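PDB 2PHP: bifunctional thiamine biosynthesis protein ThiDN from Methanocaldococcus jannaschii DSM 2661, which probably phosphorylates hydroxymethylpyrimidine and its phosphate and condenses the resulting pyrophosphate with thiazole phosphate to give thiamine phosphate, the C-terminal ThiN domain being the part in this structure. Local coordinates for residues Y17-L29 with I168-N182. Numbering follows the deposited sequence.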
ATOM      1  N   TYR B  17       2.159 -15.023  -9.398  1.00 25.98           N
ATOM      2  CA  TYR B  17       1.971 -16.177  -8.530  1.00 27.33           C
ATOM      3  C   TYR B  17       3.183 -16.352  -7.620  1.00 26.61           C
ATOM      4  O   TYR B  17       3.041 -16.740  -6.465  1.00 26.87           O
ATOM      5  CB  TYR B  17       1.746 -17.459  -9.345  1.00 27.36           C
ATOM      6  CG  TYR B  17       1.443 -18.644  -8.460  1.00 29.91           C
ATOM      7  CD1 TYR B  17       0.299 -18.663  -7.657  1.00 31.77           C
ATOM      8  CD2 TYR B  17       2.313 -19.728  -8.389  1.00 30.41           C
ATOM      9  CE1 TYR B  17       0.032 -19.734  -6.802  1.00 32.14           C
ATOM     10  CE2 TYR B  17       2.058 -20.800  -7.541  1.00 31.88           C
ATOM     11  CZ  TYR B  17       0.919 -20.794  -6.751  1.00 33.69           C
ATOM     12  OH  TYR B  17       0.677 -21.844  -5.898  1.00 36.63           O
ATOM     13  N   ALA B  18       4.373 -16.066  -8.140  1.00 25.56           N
ATOM     14  CA  ALA B  18       5.584 -16.182  -7.336  1.00 25.76           C
ATOM     15  C   ALA B  18       5.478 -15.266  -6.120  1.00 28.27           C
ATOM     16  O   ALA B  18       5.890 -15.642  -5.023  1.00 29.06           O
ATOM     17  CB  ALA B  18       6.810 -15.808  -8.162  1.00 23.15           C
ATOM     18  N   ILE B  19       4.918 -14.071  -6.321  1.00 26.70           N
ATOM     19  CA  ILE B  19       4.763 -13.094  -5.243  1.00 28.56           C
ATOM     20  C   ILE B  19       3.701 -13.572  -4.240  1.00 28.72           C
ATOM     21  O   ILE B  19       3.856 -13.410  -3.020  1.00 27.17           O
ATOM     22  CB  ILE B  19       4.352 -11.691  -5.798  1.00 28.24           C
ATOM     23  CG1 ILE B  19       5.436 -11.149  -6.731  1.00 28.93           C
ATOM     24  CG2 ILE B  19       4.124 -10.717  -4.653  1.00 28.34           C
ATOM     25  CD1 ILE B  19       6.765 -10.902  -6.052  1.00 31.59           C
ATOM     26  N   TYR B  20       2.625 -14.153  -4.761  1.00 28.17           N
ATOM     27  CA  TYR B  20       1.551 -14.667  -3.919  1.00 31.09           C
ATOM     28  C   TYR B  20       2.141 -15.717  -2.973  1.00 32.30           C
ATOM     29  O   TYR B  20       1.751 -15.806  -1.804  1.00 33.15           O
ATOM     30  CB  TYR B  20       0.456 -15.279  -4.795  1.00 30.42           C
ATOM     31  CG  TYR B  20      -0.609 -16.055  -4.045  1.00 33.77           C
ATOM     32  CD1 TYR B  20      -1.700 -15.409  -3.455  1.00 33.54           C
ATOM     33  CD2 TYR B  20      -0.524 -17.446  -3.928  1.00 34.80           C
ATOM     34  CE1 TYR B  20      -2.684 -16.137  -2.768  1.00 33.45           C
ATOM     35  CE2 TYR B  20      -1.494 -18.177  -3.248  1.00 35.44           C
ATOM     36  CZ  TYR B  20      -2.570 -17.521  -2.671  1.00 35.22           C
ATOM     37  OH  TYR B  20      -3.517 -18.267  -1.999  1.00 35.72           O
ATOM     38  N   LEU B  21       3.093 -16.504  -3.476  1.00 32.79           N
ATOM     39  CA  LEU B  21       3.740 -17.534  -2.663  1.00 35.35           C
ATOM     40  C   LEU B  21       4.685 -16.892  -1.652  1.00 37.46           C
ATOM     41  O   LEU B  21       4.782 -17.332  -0.501  1.00 37.26           O
ATOM     42  CB  LEU B  21       4.530 -18.511  -3.548  1.00 33.38           C
ATOM     43  CG  LEU B  21       3.728 -19.460  -4.452  1.00 35.00           C
ATOM     44  CD1 LEU B  21       4.670 -20.300  -5.311  1.00 32.06           C
ATOM     45  CD2 LEU B  21       2.853 -20.363  -3.586  1.00 33.06           C
ATOM     46  N   LEU B  22       5.376 -15.844  -2.088  1.00 38.66           N
ATOM     47  CA  LEU B  22       6.317 -15.145  -1.228  1.00 39.83           C
ATOM     48  C   LEU B  22       5.602 -14.525  -0.028  1.00 39.93           C
ATOM     49  O   LEU B  22       6.092 -14.600   1.101  1.00 38.55           O
ATOM     50  CB  LEU B  22       7.032 -14.049  -2.020  1.00 41.79           C
ATOM     51  CG  LEU B  22       8.554 -13.932  -1.901  1.00 45.31           C
ATOM     52  CD1 LEU B  22       8.966 -14.028  -0.440  1.00 48.15           C
ATOM     53  CD2 LEU B  22       9.219 -15.027  -2.711  1.00 46.78           C
ATOM     54  N   LYS B  23       4.440 -13.923  -0.272  1.00 40.36           N
ATOM     55  CA  LYS B  23       3.685 -13.281   0.799  1.00 43.96           C
ATOM     56  C   LYS B  23       3.274 -14.259   1.893  1.00 45.63           C
ATOM     57  O   LYS B  23       2.952 -13.844   3.005  1.00 45.63           O
ATOM     58  CB  LYS B  23       2.444 -12.583   0.237  1.00 45.52           C
ATOM     59  CG  LYS B  23       2.762 -11.389  -0.650  1.00 48.69           C
ATOM     60  CD  LYS B  23       1.519 -10.699  -1.213  1.00 51.41           C
ATOM     61  CE  LYS B  23       0.696 -10.022  -0.127  1.00 53.52           C
ATOM     62  NZ  LYS B  23       0.133 -11.001   0.843  1.00 55.94           N
ATOM     63  N   LYS B  24       3.286 -15.553   1.576  1.00 46.31           N
ATOM     64  CA  LYS B  24       2.917 -16.590   2.540  1.00 47.50           C
ATOM     65  C   LYS B  24       4.120 -17.126   3.295  1.00 48.58           C
ATOM     66  O   LYS B  24       3.973 -17.894   4.244  1.00 48.55           O
ATOM     67  CB  LYS B  24       2.242 -17.777   1.840  1.00 48.41           C
ATOM     68  CG  LYS B  24       0.833 -17.491   1.323  1.00 48.86           C
ATOM     69  CD  LYS B  24       0.140 -18.784   0.899  1.00 51.19           C
ATOM     70  CE  LYS B  24      -1.317 -18.532   0.539  1.00 53.86           C
ATOM     71  NZ  LYS B  24      -2.121 -19.775   0.424  1.00 56.60           N
HETATM   72  N   MSE B  25       5.306 -16.744   2.848  1.00 48.41           N
HETATM   73  CA  MSE B  25       6.546 -17.196   3.462  1.00 49.82           C
HETATM   74  C   MSE B  25       7.003 -16.293   4.594  1.00 48.11           C
HETATM   75  O   MSE B  25       6.617 -15.131   4.670  1.00 48.07           O
HETATM   76  CB  MSE B  25       7.663 -17.228   2.418  1.00 53.82           C
HETATM   77  CG  MSE B  25       7.964 -18.580   1.824  1.00 58.40           C
HETATM   78 SE   MSE B  25       9.164 -18.388   0.331  1.00 66.21          SE
HETATM   79  CE  MSE B  25       7.829 -18.603  -1.038  1.00 62.58           C
ATOM     80  N   ASN B  26       7.756 -16.868   5.483  1.00 46.27           N
ATOM     81  CA  ASN B  26       8.421 -16.075   6.503  1.00 45.65           C
ATOM     82  C   ASN B  26       9.816 -15.671   6.045  1.00 44.30           C
ATOM     83  O   ASN B  26      10.806 -16.174   6.481  1.00 43.19           O
ATOM     84  CB  ASN B  26       8.486 -16.845   7.823  1.00 49.00           C
ATOM     85  CG  ASN B  26       9.410 -16.194   8.832  1.00 52.22           C
ATOM     86  OD1 ASN B  26       9.344 -14.984   9.057  1.00 54.18           O
ATOM     87  ND2 ASN B  26      10.276 -16.993   9.441  1.00 52.72           N
ATOM     88  N   PHE B  27       9.731 -14.919   4.937  1.00 43.60           N
ATOM     89  CA  PHE B  27      10.921 -14.480   4.222  1.00 40.94           C
ATOM     90  C   PHE B  27      11.668 -13.432   5.039  1.00 40.30           C
ATOM     91  O   PHE B  27      11.173 -12.327   5.267  1.00 41.58           O
ATOM     92  CB  PHE B  27      10.485 -13.933   2.855  1.00 40.09           C
ATOM     93  CG  PHE B  27      11.617 -13.457   1.981  1.00 39.11           C
ATOM     94  CD1 PHE B  27      12.727 -14.260   1.744  1.00 37.05           C
ATOM     95  CD2 PHE B  27      11.553 -12.207   1.370  1.00 37.68           C
ATOM     96  CE1 PHE B  27      13.763 -13.823   0.909  1.00 36.49           C
ATOM     97  CE2 PHE B  27      12.583 -11.762   0.533  1.00 36.00           C
ATOM     98  CZ  PHE B  27      13.687 -12.572   0.304  1.00 35.20           C
ATOM     99  N   THR B  28      12.860 -13.794   5.495  1.00 37.31           N
ATOM    100  CA  THR B  28      13.666 -12.887   6.294  1.00 36.61           C
ATOM    101  C   THR B  28      15.002 -12.633   5.617  1.00 34.90           C
ATOM    102  O   THR B  28      15.787 -11.796   6.060  1.00 33.89           O
ATOM    103  CB  THR B  28      13.920 -13.473   7.701  1.00 38.22           C
ATOM    104  OG1 THR B  28      14.656 -14.697   7.578  1.00 37.48           O
ATOM    105  CG2 THR B  28      12.589 -13.745   8.414  1.00 36.16           C
ATOM    106  N   LEU B  29      15.259 -13.366   4.541  1.00 31.08           N
ATOM    107  CA  LEU B  29      16.505 -13.207   3.802  1.00 29.97           C
ATOM    108  C   LEU B  29      16.468 -11.952   2.911  1.00 29.04           C
ATOM    109  O   LEU B  29      16.738 -12.011   1.707  1.00 28.21           O
ATOM    110  CB  LEU B  29      16.766 -14.471   2.975  1.00 27.85           C
ATOM    111  CG  LEU B  29      17.193 -15.726   3.761  1.00 30.83           C
ATOM    112  CD1 LEU B  29      17.316 -16.934   2.826  1.00 29.52           C
ATOM    113  CD2 LEU B  29      18.514 -15.470   4.447  1.00 29.65           C
ATOM    114  N   ILE B 168       8.381 -18.668 -10.530  1.00 27.95           N
ATOM    115  CA  ILE B 168       7.841 -19.630  -9.582  1.00 29.75           C
ATOM    116  C   ILE B 168       8.910 -20.629  -9.165  1.00 31.20           C
ATOM    117  O   ILE B 168       9.007 -20.995  -7.994  1.00 31.52           O
ATOM    118  CB  ILE B 168       6.643 -20.404 -10.172  1.00 30.67           C
ATOM    119  CG1 ILE B 168       5.553 -19.420 -10.611  1.00 29.87           C
ATOM    120  CG2 ILE B 168       6.085 -21.366  -9.120  1.00 28.74           C
ATOM    121  CD1 ILE B 168       4.349 -20.069 -11.284  1.00 28.88           C
ATOM    122  N   GLU B 169       9.719 -21.061 -10.126  1.00 31.69           N
ATOM    123  CA  GLU B 169      10.783 -22.004  -9.836  1.00 33.64           C
ATOM    124  C   GLU B 169      11.800 -21.347  -8.907  1.00 32.99           C
ATOM    125  O   GLU B 169      12.348 -21.992  -8.013  1.00 31.22           O
ATOM    126  CB  GLU B 169      11.476 -22.441 -11.125  1.00 35.83           C
ATOM    127  CG  GLU B 169      12.315 -23.693 -10.947  1.00 42.13           C
ATOM    128  CD  GLU B 169      12.996 -24.133 -12.226  1.00 43.97           C
ATOM    129  OE1 GLU B 169      13.982 -23.477 -12.633  1.00 42.68           O
ATOM    130  OE2 GLU B 169      12.538 -25.133 -12.825  1.00 45.21           O
ATOM    131  N   VAL B 170      12.046 -20.058  -9.122  1.00 29.98           N
ATOM    132  CA  VAL B 170      12.992 -19.323  -8.298  1.00 30.19           C
ATOM    133  C   VAL B 170      12.499 -19.234  -6.852  1.00 30.36           C
ATOM    134  O   VAL B 170      13.261 -19.465  -5.906  1.00 30.01           O
ATOM    135  CB  VAL B 170      13.220 -17.906  -8.856  1.00 27.84           C
ATOM    136  CG1 VAL B 170      13.963 -17.049  -7.834  1.00 28.01           C
ATOM    137  CG2 VAL B 170      14.025 -17.988 -10.139  1.00 28.16           C
ATOM    138  N   VAL B 171      11.222 -18.907  -6.687  1.00 29.33           N
ATOM    139  CA  VAL B 171      10.632 -18.784  -5.361  1.00 31.57           C
ATOM    140  C   VAL B 171      10.621 -20.110  -4.597  1.00 33.71           C
ATOM    141  O   VAL B 171      10.757 -20.125  -3.367  1.00 32.33           O
ATOM    142  CB  VAL B 171       9.208 -18.193  -5.449  1.00 30.04           C
ATOM    143  CG1 VAL B 171       8.449 -18.421  -4.164  1.00 33.08           C
ATOM    144  CG2 VAL B 171       9.311 -16.697  -5.707  1.00 31.89           C
ATOM    145  N   LYS B 172      10.476 -21.220  -5.317  1.00 34.39           N
ATOM    146  CA  LYS B 172      10.489 -22.529  -4.667  1.00 34.54           C
ATOM    147  C   LYS B 172      11.888 -22.786  -4.101  1.00 33.67           C
ATOM    148  O   LYS B 172      12.016 -23.252  -2.971  1.00 32.44           O
ATOM    149  CB  LYS B 172      10.099 -23.631  -5.660  1.00 37.01           C
ATOM    150  CG  LYS B 172       8.643 -23.561  -6.127  1.00 40.52           C
ATOM    151  CD  LYS B 172       7.665 -23.779  -4.982  1.00 42.77           C
ATOM    152  CE  LYS B 172       6.223 -23.726  -5.471  1.00 45.56           C
ATOM    153  NZ  LYS B 172       6.001 -24.670  -6.609  1.00 49.23           N
ATOM    154  N   LYS B 173      12.930 -22.473  -4.875  1.00 31.78           N
ATOM    155  CA  LYS B 173      14.306 -22.655  -4.406  1.00 31.81           C
ATOM    156  C   LYS B 173      14.557 -21.774  -3.180  1.00 31.75           C
ATOM    157  O   LYS B 173      15.142 -22.224  -2.184  1.00 30.57           O
ATOM    158  CB  LYS B 173      15.321 -22.291  -5.498  1.00 31.92           C
ATOM    159  CG  LYS B 173      15.306 -23.216  -6.704  1.00 32.91           C
ATOM    160  CD  LYS B 173      16.351 -22.804  -7.738  1.00 31.74           C
ATOM    161  CE  LYS B 173      16.137 -23.517  -9.066  1.00 30.71           C
ATOM    162  NZ  LYS B 173      17.172 -23.125 -10.061  1.00 31.85           N
ATOM    163  N   VAL B 174      14.118 -20.515  -3.267  1.00 29.62           N
ATOM    164  CA  VAL B 174      14.278 -19.560  -2.170  1.00 29.07           C
ATOM    165  C   VAL B 174      13.624 -20.064  -0.882  1.00 30.38           C
ATOM    166  O   VAL B 174      14.148 -19.849   0.209  1.00 30.09           O
ATOM    167  CB  VAL B 174      13.670 -18.178  -2.525  1.00 27.10           C
ATOM    168  CG1 VAL B 174      13.539 -17.325  -1.264  1.00 26.42           C
ATOM    169  CG2 VAL B 174      14.551 -17.465  -3.554  1.00 25.18           C
ATOM    170  N   GLU B 175      12.478 -20.726  -1.007  1.00 31.07           N
ATOM    171  CA  GLU B 175      11.791 -21.256   0.165  1.00 32.97           C
ATOM    172  C   GLU B 175      12.649 -22.331   0.834  1.00 32.92           C
ATOM    173  O   GLU B 175      12.731 -22.403   2.057  1.00 31.83           O
ATOM    174  CB  GLU B 175      10.441 -21.848  -0.235  1.00 35.06           C
ATOM    175  CG  GLU B 175       9.698 -22.556   0.890  1.00 39.23           C
ATOM    176  CD  GLU B 175       8.358 -23.092   0.432  1.00 41.63           C
ATOM    177  OE1 GLU B 175       8.314 -23.713  -0.650  1.00 44.55           O
ATOM    178  OE2 GLU B 175       7.353 -22.899   1.149  1.00 43.10           O
ATOM    179  N   VAL B 176      13.287 -23.166   0.024  1.00 33.39           N
ATOM    180  CA  VAL B 176      14.144 -24.219   0.550  1.00 34.92           C
ATOM    181  C   VAL B 176      15.291 -23.564   1.317  1.00 34.81           C
ATOM    182  O   VAL B 176      15.602 -23.958   2.445  1.00 34.40           O
ATOM    183  CB  VAL B 176      14.716 -25.094  -0.597  1.00 35.31           C
ATOM    184  CG1 VAL B 176      15.733 -26.088  -0.046  1.00 35.80           C
ATOM    185  CG2 VAL B 176      13.579 -25.828  -1.303  1.00 36.08           C
ATOM    186  N   ILE B 177      15.902 -22.553   0.701  1.00 32.71           N
ATOM    187  CA  ILE B 177      17.010 -21.830   1.306  1.00 32.07           C
ATOM    188  C   ILE B 177      16.575 -21.163   2.608  1.00 33.27           C
ATOM    189  O   ILE B 177      17.298 -21.191   3.606  1.00 31.61           O
ATOM    190  CB  ILE B 177      17.556 -20.745   0.343  1.00 32.35           C
ATOM    191  CG1 ILE B 177      18.212 -21.405  -0.869  1.00 31.51           C
ATOM    192  CG2 ILE B 177      18.551 -19.845   1.065  1.00 29.51           C
ATOM    193  CD1 ILE B 177      18.669 -20.424  -1.931  1.00 34.76           C
ATOM    194  N   GLN B 178      15.385 -20.573   2.584  1.00 32.94           N
ATOM    195  CA  GLN B 178      14.834 -19.873   3.738  1.00 33.34           C
ATOM    196  C   GLN B 178      14.676 -20.794   4.943  1.00 34.67           C
ATOM    197  O   GLN B 178      14.990 -20.404   6.072  1.00 33.72           O
ATOM    198  CB  GLN B 178      13.476 -19.253   3.371  1.00 33.42           C
ATOM    199  CG  GLN B 178      12.792 -18.497   4.495  1.00 33.75           C
ATOM    200  CD  GLN B 178      13.510 -17.213   4.861  1.00 36.86           C
ATOM    201  OE1 GLN B 178      13.587 -16.282   4.060  1.00 40.36           O
ATOM    202  NE2 GLN B 178      14.042 -17.157   6.074  1.00 36.91           N
ATOM    203  N   LYS B 179      14.187 -22.009   4.710  1.00 35.16           N
ATOM    204  CA  LYS B 179      13.995 -22.956   5.807  1.00 37.71           C
ATOM    205  C   LYS B 179      15.306 -23.337   6.464  1.00 36.96           C
ATOM    206  O   LYS B 179      15.367 -23.525   7.676  1.00 37.64           O
ATOM    207  CB  LYS B 179      13.261 -24.201   5.317  1.00 39.64           C
ATOM    208  CG  LYS B 179      11.775 -23.942   5.137  1.00 43.65           C
ATOM    209  CD  LYS B 179      11.048 -25.118   4.522  1.00 47.93           C
ATOM    210  CE  LYS B 179       9.587 -24.763   4.266  1.00 50.51           C
ATOM    211  NZ  LYS B 179       8.870 -25.828   3.508  1.00 52.87           N
ATOM    212  N   ILE B 180      16.356 -23.440   5.661  1.00 36.71           N
ATOM    213  CA  ILE B 180      17.673 -23.770   6.182  1.00 36.25           C
ATOM    214  C   ILE B 180      18.122 -22.581   7.022  1.00 36.05           C
ATOM    215  O   ILE B 180      18.574 -22.733   8.154  1.00 35.45           O
ATOM    216  CB  ILE B 180      18.673 -24.021   5.030  1.00 36.32           C
ATOM    217  CG1 ILE B 180      18.265 -25.288   4.270  1.00 35.22           C
ATOM    218  CG2 ILE B 180      20.097 -24.107   5.571  1.00 35.41           C
ATOM    219  CD1 ILE B 180      19.158 -25.610   3.085  1.00 36.60           C
ATOM    220  N   TYR B 181      17.963 -21.386   6.462  1.00 35.18           N
ATOM    221  CA  TYR B 181      18.343 -20.167   7.153  1.00 34.85           C
ATOM    222  C   TYR B 181      17.605 -20.020   8.486  1.00 35.29           C
ATOM    223  O   TYR B 181      18.191 -19.567   9.471  1.00 35.67           O
ATOM    224  CB  TYR B 181      18.055 -18.952   6.273  1.00 35.15           C
ATOM    225  CG  TYR B 181      18.576 -17.657   6.843  1.00 35.34           C
ATOM    226  CD1 TYR B 181      19.946 -17.416   6.934  1.00 36.12           C
ATOM    227  CD2 TYR B 181      17.699 -16.667   7.283  1.00 35.50           C
ATOM    228  CE1 TYR B 181      20.432 -16.218   7.447  1.00 36.50           C
ATOM    229  CE2 TYR B 181      18.171 -15.461   7.792  1.00 35.23           C
ATOM    230  CZ  TYR B 181      19.534 -15.244   7.872  1.00 36.56           C
ATOM    231  OH  TYR B 181      20.006 -14.059   8.364  1.00 36.69           O
ATOM    232  N   ASN B 182      16.325 -20.391   8.522  1.00 35.53           N
ATOM    233  CA  ASN B 182      15.557 -20.279   9.761  1.00 37.69           C
ATOM    234  C   ASN B 182      16.206 -21.080  10.886  1.00 38.93           C
ATOM    235  O   ASN B 182      16.217 -20.645  12.037  1.00 38.41           O
ATOM    236  CB  ASN B 182      14.111 -20.757   9.578  1.00 37.48           C
ATOM    237  CG  ASN B 182      13.277 -19.813   8.714  1.00 41.19           C
ATOM    238  OD1 ASN B 182      13.493 -18.592   8.700  1.00 40.08           O
ATOM    239  ND2 ASN B 182      12.302 -20.378   8.001  1.00 41.32           N
TER
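Gln178 reaches with its amide from helix 168-182 to Thr28, in the loop that follows helix 17-22. Its CG lies anti to the backbone N (chi1 180°), and a bend at chi2 brings the amide against Thr28. OE1 accepts the backbone N-H of Thr28 at 3.0 Å from N to OE1, with the donor above the carbonyl plane. The N-H of Leu29 adds a weak bond to the same oxygen. NE2 donates to Thr28 OG1 at 2.9 Å, and also to Asn182 OD1 one turn further along its own helix. The Phe27 ring stands nearly perpendicular to this amide, planes 88° apart, with OE1 at its edge, 3.2 Å from CD1. Leu29 CD2 lies over the face of the Tyr181 ring, though modelled too close for its distance to be trusted, while Thr28 OG1 sits at that ring's edge.

The other end is apolar. The two helices run nearly parallel, 20° apart. Val171 sends CG2 between Ala18 CB and Leu22 CD2, and its contact with Leu22 CD2 is tight at 3.4 Å. The selenium of Met25, a selenomethionine, rests 3.7 Å from Glu175 CB. Ile168 CD1 meets the edge of the Tyr17 ring at CD2, 3.6 Å away. Tyr5 of the second subunit packs on Tyr17 and Leu21.

An alanine in place of Gln178 would probably leave the Thr28 N-H and hydroxyl without these partners and the loop less firmly fixed. The chemistry is thus divided: apolar packing joins the helices of this ThiN domain, and one buried amide pins the loop where Leu29 makes backbone hydrogen bonds with Lys100 of strand 95-100.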